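M32 carboxypeptidase (Chitinophagaceae bacterium, PDB 7A03) is a carboxypeptidase of the M32 (Taq) metallopeptidase family and probably removes C-terminal residues from peptides with the help of a bound metal ion. Local coordinates at residues Y157-E165 / G414-L424; L382-Y390 / D401-W411. All coordinates share one frame; numbering follows the deposited sequence.

Interaction 1: residues Y157-E165 / G414-L424; sequences YNALLNEYE and GSFGYFPTYSL
The CA atoms of L161 and G417 come within 4.2 Å of each other where helix 157-164 lies against the loop before helix 420-439, and the axes of helices 157-164 and 420-424 run at 55° to each other. G417, without a side chain, brings its backbone against L160 and L161. Y164 makes the main aromatic contact. Y418, its CG anti to the backbone N (chi1 -168°), sends its ring beside Y164 in an edge-to-face pair, its CD2 3.5 Å from Y164 CE1, while Y418 CB sits over the centre of the Y164 face. F416 O lies at the Y164 edge, in plane, 3.2 Å from CE2. Beyond the rings, L161 CD2 meets P420 CG at 3.7 Å, and E165 CG passes L424 CD1. No direct hydrogen bond joins the segments; instead one water donates to both L161 O (3.1 Å) and G417 O (2.9 Å). E369 on helix 358-374 ties both sides together, accepting through OE1 from Y157 OH and G417 N. This is buried helix-to-loop packing in the mainly helical M32 fold, with helix 170-192 against L161 and P420 through L173, and helix 129-150 touching L160 and F416.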
loop_
_atom_site.group_PDB
_atom_site.type_symbol
_atom_site.label_atom_id
_atom_site.label_comp_id
_atom_site.label_asym_id
_atom_site.label_seq_id
_atom_site.Cartn_x
_atom_site.Cartn_y
_atom_site.Cartn_z
ATOM N N TYR A 157 -4.094 12.056 -17.039
ATOM C CA TYR A 157 -4.050 11.169 -15.881
ATOM C C TYR A 157 -2.617 10.907 -15.409
ATOM O O TYR A 157 -2.412 10.640 -14.221
ATOM C CB TYR A 157 -4.790 9.877 -16.247
ATOM C CG TYR A 157 -5.018 8.879 -15.138
ATOM C CD1 TYR A 157 -5.476 9.269 -13.885
ATOM C CD2 TYR A 157 -4.795 7.532 -15.362
ATOM C CE1 TYR A 157 -5.695 8.332 -12.891
ATOM C CE2 TYR A 157 -4.999 6.601 -14.373
ATOM C CZ TYR A 157 -5.445 7.002 -13.144
ATOM O OH TYR A 157 -5.654 6.058 -12.174
ATOM N N ASN A 158 -1.625 11.037 -16.296
ATOM C CA ASN A 158 -0.231 10.857 -15.896
ATOM C C ASN A 158 0.166 11.822 -14.796
ATOM O O ASN A 158 1.051 11.512 -13.991
ATOM C CB ASN A 158 0.694 11.071 -17.086
ATOM C CG ASN A 158 0.642 9.922 -18.063
ATOM O OD1 ASN A 158 0.151 8.839 -17.726
ATOM N ND2 ASN A 158 1.145 10.140 -19.272
ATOM N N ALA A 159 -0.449 13.006 -14.763
ATOM C CA ALA A 159 -0.113 13.961 -13.710
ATOM C C ALA A 159 -0.512 13.420 -12.346
ATOM O O ALA A 159 0.201 13.623 -11.351
ATOM C CB ALA A 159 -0.780 15.311 -13.976
ATOM N N LEU A 160 -1.639 12.703 -12.283
ATOM C CA LEU A 160 -2.107 12.182 -11.008
ATOM C C LEU A 160 -1.393 10.879 -10.655
ATOM O O LEU A 160 -0.981 10.691 -9.503
ATOM C CB LEU A 160 -3.629 12.010 -11.050
ATOM C CG LEU A 160 -4.391 13.277 -11.484
ATOM C CD1 LEU A 160 -5.893 13.054 -11.410
ATOM C CD2 LEU A 160 -4.003 14.436 -10.593
ATOM N N LEU A 161 -1.218 9.984 -11.635
ATOM C CA LEU A 161 -0.416 8.781 -11.417
ATOM C C LEU A 161 0.945 9.136 -10.825
ATOM O O LEU A 161 1.368 8.564 -9.808
ATOM C CB LEU A 161 -0.260 7.988 -12.727
ATOM C CG LEU A 161 -1.502 7.307 -13.308
ATOM C CD1 LEU A 161 -1.246 6.863 -14.725
ATOM C CD2 LEU A 161 -1.936 6.123 -12.443
ATOM N N ASN A 162 1.615 10.129 -11.422
ATOM C CA ASN A 162 2.937 10.545 -10.964
ATOM C C ASN A 162 2.919 11.044 -9.523
ATOM O O ASN A 162 3.909 10.876 -8.804
ATOM C CB ASN A 162 3.496 11.616 -11.898
ATOM C CG ASN A 162 4.917 11.998 -11.557
ATOM O OD1 ASN A 162 5.844 11.230 -11.790
ATOM N ND2 ASN A 162 5.098 13.201 -11.021
ATOM N N GLU A 163 1.808 11.646 -9.090
ATOM C CA GLU A 163 1.684 12.099 -7.708
ATOM C C GLU A 163 1.864 10.954 -6.733
ATOM O O GLU A 163 2.534 11.103 -5.703
ATOM C CB GLU A 163 0.304 12.712 -7.502
ATOM C CG GLU A 163 0.189 14.078 -8.088
ATOM C CD GLU A 163 0.930 15.082 -7.256
ATOM O OE1 GLU A 163 0.408 15.443 -6.183
ATOM O OE2 GLU A 163 2.041 15.486 -7.658
ATOM N N TYR A 164 1.265 9.801 -7.031
ATOM C CA TYR A 164 1.240 8.734 -6.047
ATOM C C TYR A 164 2.337 7.712 -6.267
ATOM O O TYR A 164 2.636 6.939 -5.350
ATOM C CB TYR A 164 -0.142 8.066 -6.002
ATOM C CG TYR A 164 -1.169 8.909 -5.276
ATOM C CD1 TYR A 164 -1.113 9.072 -3.890
ATOM C CD2 TYR A 164 -2.181 9.558 -5.966
ATOM C CE1 TYR A 164 -2.041 9.857 -3.223
ATOM C CE2 TYR A 164 -3.113 10.335 -5.306
ATOM C CZ TYR A 164 -3.042 10.486 -3.940
ATOM O OH TYR A 164 -3.977 11.262 -3.295
ATOM N N GLU A 165 2.963 7.729 -7.440
ATOM C CA GLU A 165 4.059 6.820 -7.757
ATOM C C GLU A 165 4.910 7.527 -8.805
ATOM O O GLU A 165 4.565 7.531 -9.992
ATOM C CB GLU A 165 3.511 5.505 -8.279
ATOM C CG GLU A 165 4.548 4.440 -8.479
ATOM C CD GLU A 165 5.097 3.854 -7.169
ATOM O OE1 GLU A 165 4.467 3.994 -6.098
ATOM O OE2 GLU A 165 6.176 3.228 -7.236
ATOM N N GLY A 414 -10.243 12.465 -2.747
ATOM C CA GLY A 414 -9.506 13.076 -3.828
ATOM C C GLY A 414 -8.304 12.285 -4.282
ATOM O O GLY A 414 -7.455 12.829 -4.990
ATOM N N SER A 415 -8.215 11.007 -3.899
ATOM C CA SER A 415 -7.039 10.188 -4.185
ATOM C C SER A 415 -7.235 9.476 -5.520
ATOM O O SER A 415 -7.665 8.324 -5.598
ATOM C CB SER A 415 -6.727 9.227 -3.041
ATOM O OG SER A 415 -6.881 9.844 -1.767
ATOM N N PHE A 416 -6.935 10.209 -6.589
ATOM C CA PHE A 416 -6.951 9.700 -7.954
ATOM C C PHE A 416 -5.514 9.421 -8.373
ATOM O O PHE A 416 -4.622 10.247 -8.156
ATOM C CB PHE A 416 -7.599 10.725 -8.899
ATOM C CG PHE A 416 -9.107 10.756 -8.814
ATOM C CD1 PHE A 416 -9.744 11.316 -7.716
ATOM C CD2 PHE A 416 -9.884 10.190 -9.819
ATOM C CE1 PHE A 416 -11.127 11.343 -7.636
ATOM C CE2 PHE A 416 -11.266 10.214 -9.744
ATOM C CZ PHE A 416 -11.886 10.780 -8.651
ATOM N N GLY A 417 -5.301 8.268 -9.008
ATOM C CA GLY A 417 -3.976 7.799 -9.323
ATOM C C GLY A 417 -3.355 6.928 -8.250
ATOM O O GLY A 417 -2.190 6.535 -8.395
ATOM N N TYR A 418 -4.101 6.602 -7.190
ATOM C CA TYR A 418 -3.615 5.849 -6.040
ATOM C C TYR A 418 -3.730 4.345 -6.262
ATOM O O TYR A 418 -2.788 3.591 -5.995
ATOM C CB TYR A 418 -4.435 6.254 -4.803
ATOM C CG TYR A 418 -3.893 5.798 -3.463
ATOM C CD1 TYR A 418 -3.940 4.466 -3.076
ATOM C CD2 TYR A 418 -3.369 6.719 -2.564
ATOM C CE1 TYR A 418 -3.453 4.059 -1.839
ATOM C CE2 TYR A 418 -2.883 6.325 -1.331
ATOM C CZ TYR A 418 -2.920 5.002 -0.979
ATOM O OH TYR A 418 -2.429 4.625 0.250
ATOM N N PHE A 419 -4.879 3.900 -6.755
ATOM C CA PHE A 419 -5.135 2.467 -6.837
ATOM C C PHE A 419 -4.040 1.658 -7.539
ATOM O O PHE A 419 -3.720 0.554 -7.049
ATOM C CB PHE A 419 -6.504 2.214 -7.491
ATOM C CG PHE A 419 -7.677 2.407 -6.570
ATOM C CD1 PHE A 419 -7.832 1.615 -5.440
ATOM C CD2 PHE A 419 -8.652 3.355 -6.860
ATOM C CE1 PHE A 419 -8.935 1.794 -4.587
ATOM C CE2 PHE A 419 -9.748 3.529 -6.026
ATOM C CZ PHE A 419 -9.893 2.745 -4.889
ATOM N N PRO A 420 -3.443 2.107 -8.656
ATOM C CA PRO A 420 -2.448 1.249 -9.320
ATOM C C PRO A 420 -1.304 0.829 -8.410
ATOM O O PRO A 420 -0.748 -0.262 -8.609
ATOM C CB PRO A 420 -1.960 2.109 -10.496
ATOM C CG PRO A 420 -3.085 3.031 -10.778
ATOM C CD PRO A 420 -3.699 3.338 -9.436
ATOM N N THR A 421 -0.955 1.647 -7.402
ATOM C CA THR A 421 0.174 1.306 -6.544
ATOM C C THR A 421 -0.026 -0.033 -5.844
ATOM O O THR A 421 0.954 -0.753 -5.622
ATOM C CB THR A 421 0.481 2.420 -5.539
ATOM O OG1 THR A 421 -0.619 2.588 -4.637
ATOM C CG2 THR A 421 0.757 3.725 -6.272
ATOM N N TYR A 422 -1.272 -0.404 -5.516
ATOM C CA TYR A 422 -1.475 -1.704 -4.876
ATOM C C TYR A 422 -0.959 -2.827 -5.768
ATOM O O TYR A 422 -0.172 -3.686 -5.325
ATOM C CB TYR A 422 -2.952 -1.942 -4.545
ATOM C CG TYR A 422 -3.570 -1.016 -3.525
ATOM C CD1 TYR A 422 -3.381 -1.214 -2.161
ATOM C CD2 TYR A 422 -4.381 0.033 -3.933
ATOM C CE1 TYR A 422 -3.970 -0.383 -1.238
ATOM C CE2 TYR A 422 -4.967 0.879 -3.016
ATOM C CZ TYR A 422 -4.758 0.666 -1.670
ATOM O OH TYR A 422 -5.360 1.511 -0.753
ATOM N N SER A 423 -1.350 -2.807 -7.048
ATOM C CA SER A 423 -0.883 -3.843 -7.958
ATOM C C SER A 423 0.603 -3.729 -8.188
ATOM O O SER A 423 1.298 -4.750 -8.217
ATOM C CB SER A 423 -1.618 -3.815 -9.297
ATOM O OG SER A 423 -2.941 -4.281 -9.123
ATOM N N LEU A 424 1.119 -2.500 -8.304
ATOM C CA LEU A 424 2.554 -2.365 -8.491
ATOM C C LEU A 424 3.283 -3.022 -7.328
ATOM O O LEU A 424 4.260 -3.759 -7.529
ATOM C CB LEU A 424 2.934 -0.888 -8.617
ATOM C CG LEU A 424 2.467 -0.138 -9.872
ATOM C CD1 LEU A 424 2.872 1.341 -9.815
ATOM C CD2 LEU A 424 3.036 -0.796 -11.109
HETATM O O HOH W 1 0.304 5.704 -9.555
#

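Interaction 2: residues L382-Y390 / D401-W411; sequences LNKTWNDYY and DTQGVLQDIHW
W386 is sandwiched: V405 CA lies over the centre of its six-membered ring at 3.8 Å from the centroid, a CH-pi contact, with G404 C on the same face nearer the rim, while Y390 CE1 lies against the opposite face. At the indole edge, in plane, one water accepts from W386 NE1 (3.0 Å) and donates to Q403 O. Q407 NE2 and W411 CH2 also approach near the plane at the edge, W411 CH2 3.9 Å from W386 CZ3. The indole reaches the turn because CG of W386 is anti to the backbone N (chi1 -180°). V405 forks its methyls between W386 and N383, CG2 on W386 CE3 and CG1 3.8 Å from N383 CB; L382 CD2 completes the apolar patch against W411 CZ3.

Within the loop, Q407 NE2 donates to G404 O at 3.1 Å from a position tilted 23° off the carbonyl plane, and Q407 N also bonds to it, so G404 O is held by two donors from opposite faces of its plane. The Q407 amide is also held by L348. A second water joins three groups, donating to N387 OD1 and D401 OD1 and accepting from V405 N (2.9 Å). Further partners hold the polar ends: D401 OD2 accepts from Y129 N, W411 NE1 meets E369 OE2, and Y390 OH bonds to H361 and R365. Two type I turns, D401-G404 and G404-Q407, share G404 and fold the loop compactly over the helix. This is helix-to-loop packing in the largely helical M32 fold, with a tryptophan laid flat against a beta-turn backbone.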
loop_
_atom_site.group_PDB
_atom_site.type_symbol
_atom_site.label_atom_id
_atom_site.label_comp_id
_atom_site.label_asym_id
_atom_site.label_seq_id
_atom_site.Cartn_x
_atom_site.Cartn_y
_atom_site.Cartn_z
ATOM N N LEU A 382 -22.222 6.244 -13.283
ATOM C CA LEU A 382 -20.969 5.525 -13.089
ATOM C C LEU A 382 -21.200 4.158 -12.460
ATOM O O LEU A 382 -20.393 3.241 -12.660
ATOM C CB LEU A 382 -20.012 6.366 -12.249
ATOM C CG LEU A 382 -18.562 5.882 -12.196
ATOM C CD1 LEU A 382 -17.942 5.922 -13.580
ATOM C CD2 LEU A 382 -17.762 6.714 -11.227
ATOM N N ASN A 383 -22.288 3.998 -11.700
ATOM C CA ASN A 383 -22.582 2.694 -11.114
ATOM C C ASN A 383 -22.804 1.642 -12.196
ATOM O O ASN A 383 -22.332 0.508 -12.069
ATOM C CB ASN A 383 -23.783 2.789 -10.173
ATOM C CG ASN A 383 -25.016 3.326 -10.863
ATOM O OD1 ASN A 383 -24.928 4.197 -11.726
ATOM N ND2 ASN A 383 -26.178 2.802 -10.490
ATOM N N LYS A 384 -23.495 2.004 -13.280
ATOM C CA LYS A 384 -23.687 1.058 -14.375
ATOM C C LYS A 384 -22.361 0.702 -15.037
ATOM O O LYS A 384 -22.106 -0.470 -15.344
ATOM C CB LYS A 384 -24.674 1.618 -15.402
ATOM C CG LYS A 384 -24.996 0.636 -16.520
ATOM C CD LYS A 384 -25.324 1.322 -17.832
ATOM C CE LYS A 384 -24.535 0.720 -18.989
ATOM N NZ LYS A 384 -25.148 -0.537 -19.503
ATOM N N THR A 385 -21.508 1.704 -15.266
ATOM C CA THR A 385 -20.187 1.457 -15.837
ATOM C C THR A 385 -19.396 0.486 -14.969
ATOM O O THR A 385 -18.820 -0.498 -15.463
ATOM C CB THR A 385 -19.451 2.797 -15.938
ATOM O OG1 THR A 385 -20.205 3.684 -16.779
ATOM C CG2 THR A 385 -18.062 2.612 -16.506
ATOM N N TRP A 386 -19.355 0.770 -13.668
ATOM C CA TRP A 386 -18.679 -0.082 -12.699
ATOM C C TRP A 386 -19.211 -1.508 -12.773
ATOM O O TRP A 386 -18.440 -2.468 -12.891
ATOM C CB TRP A 386 -18.906 0.512 -11.308
ATOM C CG TRP A 386 -18.277 -0.229 -10.181
ATOM C CD1 TRP A 386 -18.731 -1.373 -9.585
ATOM C CD2 TRP A 386 -17.084 0.137 -9.482
ATOM N NE1 TRP A 386 -17.889 -1.749 -8.575
ATOM C CE2 TRP A 386 -16.870 -0.835 -8.483
ATOM C CE3 TRP A 386 -16.172 1.193 -9.608
ATOM C CZ2 TRP A 386 -15.777 -0.791 -7.620
ATOM C CZ3 TRP A 386 -15.088 1.243 -8.747
ATOM C CH2 TRP A 386 -14.900 0.254 -7.763
ATOM N N ASN A 387 -20.536 -1.659 -12.707
ATOM C CA ASN A 387 -21.128 -2.992 -12.696
ATOM C C ASN A 387 -20.815 -3.749 -13.978
ATOM O O ASN A 387 -20.556 -4.958 -13.939
ATOM C CB ASN A 387 -22.637 -2.895 -12.474
ATOM C CG ASN A 387 -22.997 -2.236 -11.148
ATOM O OD1 ASN A 387 -22.133 -1.969 -10.305
ATOM N ND2 ASN A 387 -24.282 -1.970 -10.961
ATOM N N ASP A 388 -20.837 -3.057 -15.128
ATOM C CA ASP A 388 -20.486 -3.699 -16.392
ATOM C C ASP A 388 -19.043 -4.183 -16.380
ATOM O O ASP A 388 -18.754 -5.300 -16.831
ATOM C CB ASP A 388 -20.715 -2.734 -17.555
ATOM C CG ASP A 388 -22.184 -2.492 -17.833
ATOM O OD1 ASP A 388 -23.036 -3.261 -17.330
ATOM O OD2 ASP A 388 -22.484 -1.517 -18.556
ATOM N N TYR A 389 -18.124 -3.352 -15.870
ATOM C CA TYR A 389 -16.725 -3.769 -15.761
ATOM C C TYR A 389 -16.599 -5.014 -14.889
ATOM O O TYR A 389 -15.889 -5.975 -15.234
ATOM C CB TYR A 389 -15.896 -2.618 -15.169
ATOM C CG TYR A 389 -15.232 -1.694 -16.181
ATOM C CD1 TYR A 389 -14.116 -2.101 -16.898
ATOM C CD2 TYR A 389 -15.714 -0.409 -16.399
ATOM C CE1 TYR A 389 -13.506 -1.258 -17.816
ATOM C CE2 TYR A 389 -15.109 0.443 -17.318
ATOM C CZ TYR A 389 -14.006 0.007 -18.022
ATOM O OH TYR A 389 -13.399 0.844 -18.929
ATOM N N TYR A 390 -17.285 -5.014 -13.746
ATOM C CA TYR A 390 -17.201 -6.159 -12.848
ATOM C C TYR A 390 -17.754 -7.422 -13.497
ATOM O O TYR A 390 -17.180 -8.507 -13.345
ATOM C CB TYR A 390 -17.906 -5.860 -11.529
ATOM C CG TYR A 390 -16.933 -5.383 -10.481
ATOM C CD1 TYR A 390 -16.375 -4.118 -10.556
ATOM C CD2 TYR A 390 -16.548 -6.210 -9.429
ATOM C CE1 TYR A 390 -15.463 -3.669 -9.597
ATOM C CE2 TYR A 390 -15.634 -5.781 -8.470
ATOM C CZ TYR A 390 -15.103 -4.496 -8.555
ATOM O OH TYR A 390 -14.192 -4.053 -7.601
ATOM N N ASP A 401 -25.152 -0.736 -4.671
ATOM C CA ASP A 401 -24.048 0.203 -4.855
ATOM C C ASP A 401 -22.980 0.101 -3.767
ATOM O O ASP A 401 -21.801 0.339 -4.050
ATOM C CB ASP A 401 -24.583 1.624 -4.991
ATOM C CG ASP A 401 -25.201 1.879 -6.347
ATOM O OD1 ASP A 401 -24.860 1.149 -7.306
ATOM O OD2 ASP A 401 -26.034 2.805 -6.462
ATOM N N THR A 402 -23.348 -0.232 -2.526
ATOM C CA THR A 402 -22.311 -0.408 -1.510
ATOM C C THR A 402 -21.435 -1.623 -1.803
ATOM O O THR A 402 -20.264 -1.646 -1.414
ATOM C CB THR A 402 -22.898 -0.462 -0.093
ATOM O OG1 THR A 402 -23.828 -1.544 0.011
ATOM C CG2 THR A 402 -23.603 0.845 0.247
ATOM N N GLN A 403 -21.974 -2.630 -2.495
ATOM C CA GLN A 403 -21.163 -3.736 -2.990
ATOM C C GLN A 403 -20.483 -3.415 -4.314
ATOM O O GLN A 403 -19.752 -4.264 -4.841
ATOM C CB GLN A 403 -22.017 -4.999 -3.132
ATOM C CG GLN A 403 -22.528 -5.551 -1.812
ATOM C CD GLN A 403 -21.426 -6.188 -0.990
ATOM O OE1 GLN A 403 -20.788 -7.149 -1.422
ATOM N NE2 GLN A 403 -21.202 -5.662 0.204
ATOM N N GLY A 404 -20.711 -2.223 -4.860
ATOM C CA GLY A 404 -20.151 -1.819 -6.129
ATOM C C GLY A 404 -19.344 -0.542 -6.032
ATOM O O GLY A 404 -18.346 -0.491 -5.314
ATOM N N VAL A 405 -19.811 0.508 -6.718
ATOM C CA VAL A 405 -19.036 1.729 -6.919
ATOM C C VAL A 405 -18.777 2.505 -5.631
ATOM O O VAL A 405 -17.830 3.296 -5.567
ATOM C CB VAL A 405 -19.703 2.596 -8.007
ATOM C CG1 VAL A 405 -21.039 3.153 -7.515
ATOM C CG2 VAL A 405 -18.781 3.712 -8.445
ATOM N N LEU A 406 -19.577 2.298 -4.592
ATOM C CA LEU A 406 -19.411 3.045 -3.352
ATOM C C LEU A 406 -18.558 2.318 -2.312
ATOM O O LEU A 406 -18.531 2.740 -1.152
ATOM C CB LEU A 406 -20.780 3.394 -2.757
ATOM C CG LEU A 406 -21.692 4.335 -3.541
ATOM C CD1 LEU A 406 -23.018 4.482 -2.818
ATOM C CD2 LEU A 406 -21.037 5.703 -3.721
ATOM N N GLN A 407 -17.849 1.245 -2.689
ATOM C CA GLN A 407 -17.160 0.452 -1.672
ATOM C C GLN A 407 -15.899 1.133 -1.145
ATOM O O GLN A 407 -15.568 0.980 0.034
ATOM C CB GLN A 407 -16.842 -0.954 -2.191
ATOM C CG GLN A 407 -15.937 -1.010 -3.424
ATOM C CD GLN A 407 -15.700 -2.446 -3.887
ATOM O OE1 GLN A 407 -14.705 -3.065 -3.524
ATOM N NE2 GLN A 407 -16.634 -2.983 -4.672
ATOM N N ASP A 408 -15.176 1.856 -1.989
ATOM C CA ASP A 408 -13.853 2.356 -1.642
ATOM C C ASP A 408 -13.899 3.862 -1.422
ATOM O O ASP A 408 -14.560 4.589 -2.171
ATOM C CB ASP A 408 -12.826 2.003 -2.725
ATOM C CG ASP A 408 -12.329 0.583 -2.596
ATOM O OD1 ASP A 408 -12.284 0.082 -1.454
ATOM O OD2 ASP A 408 -11.973 -0.033 -3.626
ATOM N N ILE A 409 -13.180 4.315 -0.389
ATOM C CA ILE A 409 -13.224 5.712 0.045
ATOM C C ILE A 409 -12.340 6.632 -0.779
ATOM O O ILE A 409 -12.483 7.859 -0.678
ATOM C CB ILE A 409 -12.815 5.775 1.530
ATOM C CG1 ILE A 409 -13.298 7.075 2.188
ATOM C CG2 ILE A 409 -11.302 5.599 1.683
ATOM C CD1 ILE A 409 -13.152 7.069 3.721
ATOM N N HIS A 410 -11.467 6.074 -1.626
ATOM C CA HIS A 410 -10.360 6.841 -2.191
ATOM C C HIS A 410 -10.848 8.084 -2.922
ATOM O O HIS A 410 -10.318 9.185 -2.716
ATOM C CB HIS A 410 -9.499 5.947 -3.094
ATOM C CG HIS A 410 -8.869 4.794 -2.369
ATOM N ND1 HIS A 410 -9.605 3.854 -1.680
ATOM C CD2 HIS A 410 -7.572 4.432 -2.227
ATOM C CE1 HIS A 410 -8.790 2.964 -1.143
ATOM N NE2 HIS A 410 -7.550 3.292 -1.460
ATOM N N TRP A 411 -11.884 7.936 -3.751
ATOM C CA TRP A 411 -12.336 9.045 -4.580
ATOM C C TRP A 411 -12.886 10.181 -3.733
ATOM O O TRP A 411 -12.662 11.355 -4.047
ATOM C CB TRP A 411 -13.377 8.561 -5.588
ATOM C CG TRP A 411 -12.794 7.645 -6.635
ATOM C CD1 TRP A 411 -11.474 7.494 -6.947
ATOM C CD2 TRP A 411 -13.513 6.782 -7.511
ATOM N NE1 TRP A 411 -11.323 6.569 -7.956
ATOM C CE2 TRP A 411 -12.564 6.127 -8.328
ATOM C CE3 TRP A 411 -14.868 6.494 -7.688
ATOM C CZ2 TRP A 411 -12.932 5.206 -9.305
ATOM C CZ3 TRP A 411 -15.229 5.579 -8.658
ATOM C CH2 TRP A 411 -14.267 4.943 -9.445
HETATM O O HOH W 2 -18.155 -4.251 -6.973
HETATM O O HOH W 3 -22.197 0.208 -8.383
#

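Overall arrangement
Both contacts are buried, but the centre of interaction 1 lies about 11 Å, and that of interaction 2 about 20 Å, from the centre of the chain. Each sets a helix against the irregular chain between helices 382-394 and 420-439 and, in interaction 1, the start of helix 420-439; neither has a direct hydrogen bond between its segments. In interaction 1 two tyrosines meet edge to face beside a close glycine; interaction 2 lays an indole on turn backbone and uses two bridging waters where interaction 1 has one. Their second segments touch directly: S415 N to H410 O (3.0 Å) and Y422 OH to H410 NE2 (2.9 Å) are probable hydrogen bonds. Helices 129-150 and 358-374 flank both.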